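Local coordinates for protein serine racemase (Enterococcus faecalis, PDB 4ECL) that belongs to the alanine racemase family, pairing a TIM-barrel-like N-terminal domain with a beta-rich C-terminal domain, and forms the cytoplasmic part of VanTG, at residues Q102-S110 / I124-F135. Sequence-based numbering, arbitrary orientation.
Sequences QTLIDYRYS and IKIDTGMHRLGF
In the beta-alpha-beta unit formed by strand 101-104, helix 107-114 and strand 120-127, L104 and I124 face each other as a parallel bridge pair. The N-to-C directions of strands 102-104 and 124-127 differ by 39°, which shows the parallel sense, and K125 N bonds to L104 O across the pair (3.2 Å, N-H...O 164°). The side chains of L104 and I124 share one face of the sheet, where L104 CD1 lies 4.2 Å from I124 CB. T103 and K125 occupy the other face, T103 CG2 meeting K125 CB, while T103 OG1 bonds to I83 O of the preceding strand.

Past the strand end, I105 O receives G134 N at 2.7 Å, in the carbonyl plane and on a lone pair, although the N-H...O angle is only 133°. This joins the loop leading into the helix to the chain returning from the 128-133 turn, as part of the parallel barrel of the alanine racemase N-terminal domain. The turn begins with an Asx turn at D127, whose OD1 takes G129 N and H131 N from opposite faces of the carboxylate. R255 of the second subunit bonds to G134 O.

F135 packs between strand end and helix start, touching L104, D106, Y107 and S110. Its chi1 of -74° turns CG away from the carbonyl carbon and brings the ring against the backbone of D106 and Y107, with F135 CE1 3.4 Å from D106 C. Y107 N stands above one face, toward the rim, and I124 CD1 sits over the centre of the other. L104 O and S110 OG meet the ring edge in plane, S110 OG 3.4 Å from F135 CZ. The S110 hydroxyl donates instead to D106 O, which accepts S110 N as well, while D106 OD1 caps the helix through Y109 N.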
ATOM      1  N   GLN A 102     -25.214  -9.999   0.887  1.00 28.80           N
ATOM      2  CA  GLN A 102     -24.257 -10.485  -0.108  1.00 23.04           C
ATOM      3  C   GLN A 102     -24.653 -10.144  -1.540  1.00 22.86           C
ATOM      4  O   GLN A 102     -25.823 -10.270  -1.913  1.00 21.56           O
ATOM      5  CB  GLN A 102     -24.079 -11.998   0.030  1.00 25.29           C
ATOM      6  CG  GLN A 102     -23.183 -12.617  -1.027  1.00 21.87           C
ATOM      7  CD  GLN A 102     -21.778 -12.072  -0.977  1.00 24.24           C
ATOM      8  OE1 GLN A 102     -21.204 -11.923   0.102  1.00 19.81           O
ATOM      9  NE2 GLN A 102     -21.215 -11.756  -2.142  1.00 20.82           N
ATOM     10  N   THR A 103     -23.685  -9.713  -2.347  1.00 19.64           N
ATOM     11  CA  THR A 103     -23.945  -9.512  -3.774  1.00 22.87           C
ATOM     12  C   THR A 103     -23.999 -10.853  -4.519  1.00 29.22           C
ATOM     13  O   THR A 103     -23.080 -11.667  -4.411  1.00 26.37           O
ATOM     14  CB  THR A 103     -22.862  -8.657  -4.438  1.00 24.62           C
ATOM     15  OG1 THR A 103     -22.945  -7.309  -3.958  1.00 25.90           O
ATOM     16  CG2 THR A 103     -23.018  -8.669  -5.957  1.00 16.43           C
ATOM     17  N   LEU A 104     -25.078 -11.077  -5.271  1.00 30.49           N
ATOM     18  CA  LEU A 104     -25.175 -12.244  -6.148  1.00 26.67           C
ATOM     19  C   LEU A 104     -24.443 -11.956  -7.455  1.00 20.55           C
ATOM     20  O   LEU A 104     -24.946 -11.244  -8.324  1.00 20.37           O
ATOM     21  CB  LEU A 104     -26.644 -12.595  -6.415  1.00 22.84           C
ATOM     22  CG  LEU A 104     -27.421 -12.932  -5.145  1.00 24.76           C
ATOM     23  CD1 LEU A 104     -28.851 -13.332  -5.469  1.00 30.56           C
ATOM     24  CD2 LEU A 104     -26.703 -14.045  -4.379  1.00 27.64           C
ATOM     25  N   ILE A 105     -23.252 -12.516  -7.597  1.00 16.93           N
ATOM     26  CA  ILE A 105     -22.390 -12.137  -8.700  1.00 23.35           C
ATOM     27  C   ILE A 105     -22.720 -12.840 -10.007  1.00 23.42           C
ATOM     28  O   ILE A 105     -22.383 -12.323 -11.074  1.00 22.45           O
ATOM     29  CB  ILE A 105     -20.916 -12.367  -8.366  1.00 25.05           C
ATOM     30  CG1 ILE A 105     -20.656 -13.858  -8.114  1.00 28.65           C
ATOM     31  CG2 ILE A 105     -20.509 -11.494  -7.181  1.00 17.57           C
ATOM     32  CD1 ILE A 105     -19.183 -14.231  -8.127  1.00 34.27           C
ATOM     33  N   ASP A 106     -23.351 -14.017  -9.905  1.00 26.17           N
ATOM     34  CA  ASP A 106     -23.961 -14.715 -11.047  1.00 28.30           C
ATOM     35  C   ASP A 106     -24.870 -15.893 -10.627  1.00 27.71           C
ATOM     36  O   ASP A 106     -24.980 -16.221  -9.444  1.00 27.09           O
ATOM     37  CB  ASP A 106     -22.918 -15.122 -12.104  1.00 32.37           C
ATOM     38  CG  ASP A 106     -22.126 -16.367 -11.727  1.00 33.76           C
ATOM     39  OD1 ASP A 106     -22.292 -16.902 -10.614  1.00 36.96           O
ATOM     40  OD2 ASP A 106     -21.313 -16.810 -12.566  1.00 32.68           O
ATOM     41  N   TYR A 107     -25.524 -16.521 -11.595  1.00 31.05           N
ATOM     42  CA  TYR A 107     -26.487 -17.579 -11.287  1.00 37.93           C
ATOM     43  C   TYR A 107     -25.886 -18.785 -10.534  1.00 36.45           C
ATOM     44  O   TYR A 107     -26.330 -19.126  -9.431  1.00 35.56           O
ATOM     45  CB  TYR A 107     -27.222 -18.032 -12.555  1.00 44.48           C
ATOM     46  CG  TYR A 107     -28.372 -18.967 -12.266  1.00 51.11           C
ATOM     47  CD1 TYR A 107     -29.445 -18.553 -11.483  1.00 51.41           C
ATOM     48  CD2 TYR A 107     -28.385 -20.259 -12.765  1.00 50.35           C
ATOM     49  CE1 TYR A 107     -30.489 -19.400 -11.202  1.00 52.24           C
ATOM     50  CE2 TYR A 107     -29.426 -21.114 -12.490  1.00 55.46           C
ATOM     51  CZ  TYR A 107     -30.476 -20.682 -11.707  1.00 59.46           C
ATOM     52  OH  TYR A 107     -31.523 -21.536 -11.437  1.00 67.41           O
ATOM     53  N   ARG A 108     -24.881 -19.422 -11.132  1.00 29.48           N
ATOM     54  CA  ARG A 108     -24.150 -20.516 -10.489  1.00 37.44           C
ATOM     55  C   ARG A 108     -23.747 -20.192  -9.040  1.00 36.16           C
ATOM     56  O   ARG A 108     -23.877 -21.029  -8.134  1.00 29.05           O
ATOM     57  CB  ARG A 108     -22.906 -20.850 -11.318  1.00 46.84           C
ATOM     58  CG  ARG A 108     -21.924 -21.820 -10.673  1.00 57.34           C
ATOM     59  CD  ARG A 108     -20.807 -22.175 -11.656  1.00 60.69           C
ATOM     60  NE  ARG A 108     -21.374 -22.630 -12.924  1.00 62.94           N
ATOM     61  CZ  ARG A 108     -21.637 -23.903 -13.207  1.00 63.57           C
ATOM     62  NH1 ARG A 108     -21.365 -24.853 -12.321  1.00 60.61           N
ATOM     63  NH2 ARG A 108     -22.164 -24.227 -14.381  1.00 66.18           N
ATOM     64  N   TYR A 109     -23.269 -18.973  -8.821  1.00 32.72           N
ATOM     65  CA  TYR A 109     -22.898 -18.551  -7.476  1.00 28.51           C
ATOM     66  C   TYR A 109     -24.129 -18.554  -6.577  1.00 27.73           C
ATOM     67  O   TYR A 109     -24.104 -19.095  -5.462  1.00 28.42           O
ATOM     68  CB  TYR A 109     -22.267 -17.162  -7.501  1.00 27.01           C
ATOM     69  CG  TYR A 109     -21.950 -16.623  -6.125  1.00 27.40           C
ATOM     70  CD1 TYR A 109     -20.823 -17.053  -5.427  1.00 25.65           C
ATOM     71  CD2 TYR A 109     -22.784 -15.697  -5.518  1.00 29.02           C
ATOM     72  CE1 TYR A 109     -20.535 -16.560  -4.161  1.00 28.89           C
ATOM     73  CE2 TYR A 109     -22.506 -15.202  -4.258  1.00 33.79           C
ATOM     74  CZ  TYR A 109     -21.383 -15.633  -3.585  1.00 30.96           C
ATOM     75  OH  TYR A 109     -21.128 -15.137  -2.326  1.00 26.72           O
ATOM     76  N   SER A 110     -25.206 -17.963  -7.086  1.00 20.91           N
ATOM     77  CA  SER A 110     -26.449 -17.844  -6.346  1.00 29.44           C
ATOM     78  C   SER A 110     -26.968 -19.200  -5.878  1.00 37.61           C
ATOM     79  O   SER A 110     -27.433 -19.345  -4.745  1.00 38.43           O
ATOM     80  CB  SER A 110     -27.502 -17.151  -7.204  1.00 30.67           C
ATOM     81  OG  SER A 110     -27.148 -15.800  -7.438  1.00 36.62           O
ATOM     82  N   ILE A 124     -28.970  -8.702  -5.977  1.00 23.56           N
ATOM     83  CA  ILE A 124     -28.501  -9.310  -7.216  1.00 27.47           C
ATOM     84  C   ILE A 124     -27.838  -8.245  -8.081  1.00 24.09           C
ATOM     85  O   ILE A 124     -28.333  -7.127  -8.196  1.00 21.58           O
ATOM     86  CB  ILE A 124     -29.629 -10.053  -7.983  1.00 22.99           C
ATOM     87  CG1 ILE A 124     -29.101 -10.602  -9.308  1.00 23.69           C
ATOM     88  CG2 ILE A 124     -30.812  -9.129  -8.224  1.00 25.58           C
ATOM     89  CD1 ILE A 124     -30.051 -11.651  -9.969  1.00 25.99           C
ATOM     90  N   LYS A 125     -26.697  -8.589  -8.663  1.00 23.25           N
ATOM     91  CA  LYS A 125     -25.990  -7.653  -9.512  1.00 20.11           C
ATOM     92  C   LYS A 125     -26.280  -7.959 -10.962  1.00 18.79           C
ATOM     93  O   LYS A 125     -26.302  -9.120 -11.373  1.00 22.24           O
ATOM     94  CB  LYS A 125     -24.469  -7.698  -9.247  1.00 20.91           C
ATOM     95  CG  LYS A 125     -23.700  -6.651 -10.052  1.00 24.42           C
ATOM     96  CD  LYS A 125     -22.330  -6.324  -9.477  1.00 34.50           C
ATOM     97  CE  LYS A 125     -21.745  -5.089 -10.175  1.00 37.45           C
ATOM     98  NZ  LYS A 125     -20.477  -4.600  -9.555  1.00 39.23           N
ATOM     99  N   ILE A 126     -26.507  -6.923 -11.751  1.00 19.28           N
ATOM    100  CA  ILE A 126     -26.753  -7.139 -13.169  1.00 23.72           C
ATOM    101  C   ILE A 126     -25.601  -6.553 -13.957  1.00 27.57           C
ATOM    102  O   ILE A 126     -25.251  -5.396 -13.771  1.00 23.80           O
ATOM    103  CB  ILE A 126     -28.047  -6.437 -13.639  1.00 23.61           C
ATOM    104  CG1 ILE A 126     -29.226  -6.766 -12.717  1.00 23.58           C
ATOM    105  CG2 ILE A 126     -28.372  -6.835 -15.076  1.00 21.53           C
ATOM    106  CD1 ILE A 126     -29.718  -8.202 -12.847  1.00 23.63           C
ATOM    107  N   ASP A 127     -25.006  -7.340 -14.837  1.00 21.61           N
ATOM    108  CA  ASP A 127     -23.960  -6.798 -15.691  1.00 25.97           C
ATOM    109  C   ASP A 127     -24.626  -6.071 -16.846  1.00 31.21           C
ATOM    110  O   ASP A 127     -25.334  -6.692 -17.648  1.00 28.73           O
ATOM    111  CB  ASP A 127     -23.039  -7.915 -16.211  1.00 25.00           C
ATOM    112  CG  ASP A 127     -22.126  -7.450 -17.347  1.00 26.26           C
ATOM    113  OD1 ASP A 127     -21.878  -6.229 -17.469  1.00 24.63           O
ATOM    114  OD2 ASP A 127     -21.648  -8.312 -18.124  1.00 27.90           O
ATOM    115  N   THR A 128     -24.407  -4.763 -16.945  1.00 24.00           N
ATOM    116  CA  THR A 128     -25.016  -4.013 -18.039  1.00 26.27           C
ATOM    117  C   THR A 128     -24.006  -3.505 -19.065  1.00 27.63           C
ATOM    118  O   THR A 128     -24.346  -2.685 -19.913  1.00 30.14           O
ATOM    119  CB  THR A 128     -25.870  -2.834 -17.526  1.00 27.31           C
ATOM    120  OG1 THR A 128     -25.099  -2.039 -16.614  1.00 24.00           O
ATOM    121  CG2 THR A 128     -27.092  -3.357 -16.803  1.00 28.44           C
ATOM    122  N   GLY A 129     -22.772  -3.991 -18.995  1.00 27.13           N
ATOM    123  CA  GLY A 129     -21.770  -3.603 -19.974  1.00 30.35           C
ATOM    124  C   GLY A 129     -20.347  -3.590 -19.440  1.00 26.90           C
ATOM    125  O   GLY A 129     -19.377  -3.572 -20.203  1.00 24.82           O
HETATM  126  N   MSE A 130     -20.221  -3.599 -18.121  1.00 25.63           N
HETATM  127  CA  MSE A 130     -18.908  -3.608 -17.481  1.00 25.40           C
HETATM  128  C   MSE A 130     -18.218  -4.948 -17.723  1.00 28.88           C
HETATM  129  O   MSE A 130     -16.991  -5.018 -17.836  1.00 32.86           O
HETATM  130  CB  MSE A 130     -19.065  -3.347 -15.986  1.00 24.50           C
HETATM  131  CG  MSE A 130     -17.881  -3.724 -15.138  1.00 32.67           C
HETATM  132 SE   MSE A 130     -17.629  -2.413 -13.723  0.66 42.29          SE
HETATM  133  CE  MSE A 130     -17.502  -0.864 -14.895  1.00 30.98           C
ATOM    134  N   HIS A 131     -19.022  -6.006 -17.819  1.00 24.89           N
ATOM    135  CA  HIS A 131     -18.520  -7.340 -18.129  1.00 18.53           C
ATOM    136  C   HIS A 131     -17.507  -7.862 -17.107  1.00 19.75           C
ATOM    137  O   HIS A 131     -16.554  -8.561 -17.454  1.00 24.01           O
ATOM    138  CB  HIS A 131     -17.921  -7.359 -19.531  1.00 19.51           C
ATOM    139  CG  HIS A 131     -18.917  -7.061 -20.606  1.00 34.22           C
ATOM    140  ND1 HIS A 131     -18.562  -6.533 -21.829  1.00 35.98           N
ATOM    141  CD2 HIS A 131     -20.263  -7.203 -20.632  1.00 29.62           C
ATOM    142  CE1 HIS A 131     -19.647  -6.370 -22.565  1.00 38.46           C
ATOM    143  NE2 HIS A 131     -20.691  -6.776 -21.865  1.00 34.33           N
ATOM    144  N   ARG A 132     -17.730  -7.538 -15.845  1.00 18.86           N
ATOM    145  CA  ARG A 132     -16.983  -8.157 -14.769  1.00 22.63           C
ATOM    146  C   ARG A 132     -17.941  -9.048 -13.986  1.00 22.41           C
ATOM    147  O   ARG A 132     -18.213 -10.171 -14.401  1.00 25.00           O
ATOM    148  CB  ARG A 132     -16.295  -7.105 -13.883  1.00 20.59           C
ATOM    149  CG  ARG A 132     -15.252  -6.265 -14.640  1.00 22.76           C
ATOM    150  CD  ARG A 132     -14.546  -5.198 -13.747  1.00 28.55           C
ATOM    151  NE  ARG A 132     -13.781  -4.260 -14.574  1.00 23.88           N
ATOM    152  CZ  ARG A 132     -12.521  -4.452 -14.969  1.00 25.60           C
ATOM    153  NH1 ARG A 132     -11.852  -5.533 -14.580  1.00 20.87           N
ATOM    154  NH2 ARG A 132     -11.916  -3.554 -15.742  1.00 24.70           N
ATOM    155  N   LEU A 133     -18.457  -8.560 -12.864  1.00 19.85           N
ATOM    156  CA  LEU A 133     -19.413  -9.344 -12.097  1.00 22.86           C
ATOM    157  C   LEU A 133     -20.836  -9.039 -12.552  1.00 25.53           C
ATOM    158  O   LEU A 133     -21.091  -7.979 -13.138  1.00 20.40           O
ATOM    159  CB  LEU A 133     -19.292  -9.057 -10.606  1.00 17.68           C
ATOM    160  CG  LEU A 133     -17.906  -9.112  -9.955  1.00 22.10           C
ATOM    161  CD1 LEU A 133     -17.967  -8.386  -8.583  1.00 24.00           C
ATOM    162  CD2 LEU A 133     -17.429 -10.510  -9.784  1.00 18.06           C
ATOM    163  N   GLY A 134     -21.752  -9.973 -12.283  1.00 24.12           N
ATOM    164  CA  GLY A 134     -23.166  -9.742 -12.515  1.00 22.02           C
ATOM    165  C   GLY A 134     -23.798 -10.712 -13.494  1.00 27.11           C
ATOM    166  O   GLY A 134     -23.117 -11.278 -14.359  1.00 18.36           O
ATOM    167  N   PHE A 135     -25.110 -10.900 -13.336  1.00 29.24           N
ATOM    168  CA  PHE A 135     -25.938 -11.669 -14.266  1.00 29.42           C
ATOM    169  C   PHE A 135     -26.009 -10.922 -15.594  1.00 27.28           C
ATOM    170  O   PHE A 135     -26.146  -9.707 -15.603  1.00 23.92           O
ATOM    171  CB  PHE A 135     -27.365 -11.764 -13.725  1.00 28.89           C
ATOM    172  CG  PHE A 135     -27.538 -12.705 -12.563  1.00 26.19           C
ATOM    173  CD1 PHE A 135     -26.863 -12.507 -11.373  1.00 19.63           C
ATOM    174  CD2 PHE A 135     -28.431 -13.774 -12.653  1.00 30.46           C
ATOM    175  CE1 PHE A 135     -27.046 -13.362 -10.297  1.00 24.06           C
ATOM    176  CE2 PHE A 135     -28.624 -14.638 -11.579  1.00 29.71           C
ATOM    177  CZ  PHE A 135     -27.932 -14.431 -10.397  1.00 26.32           C
TER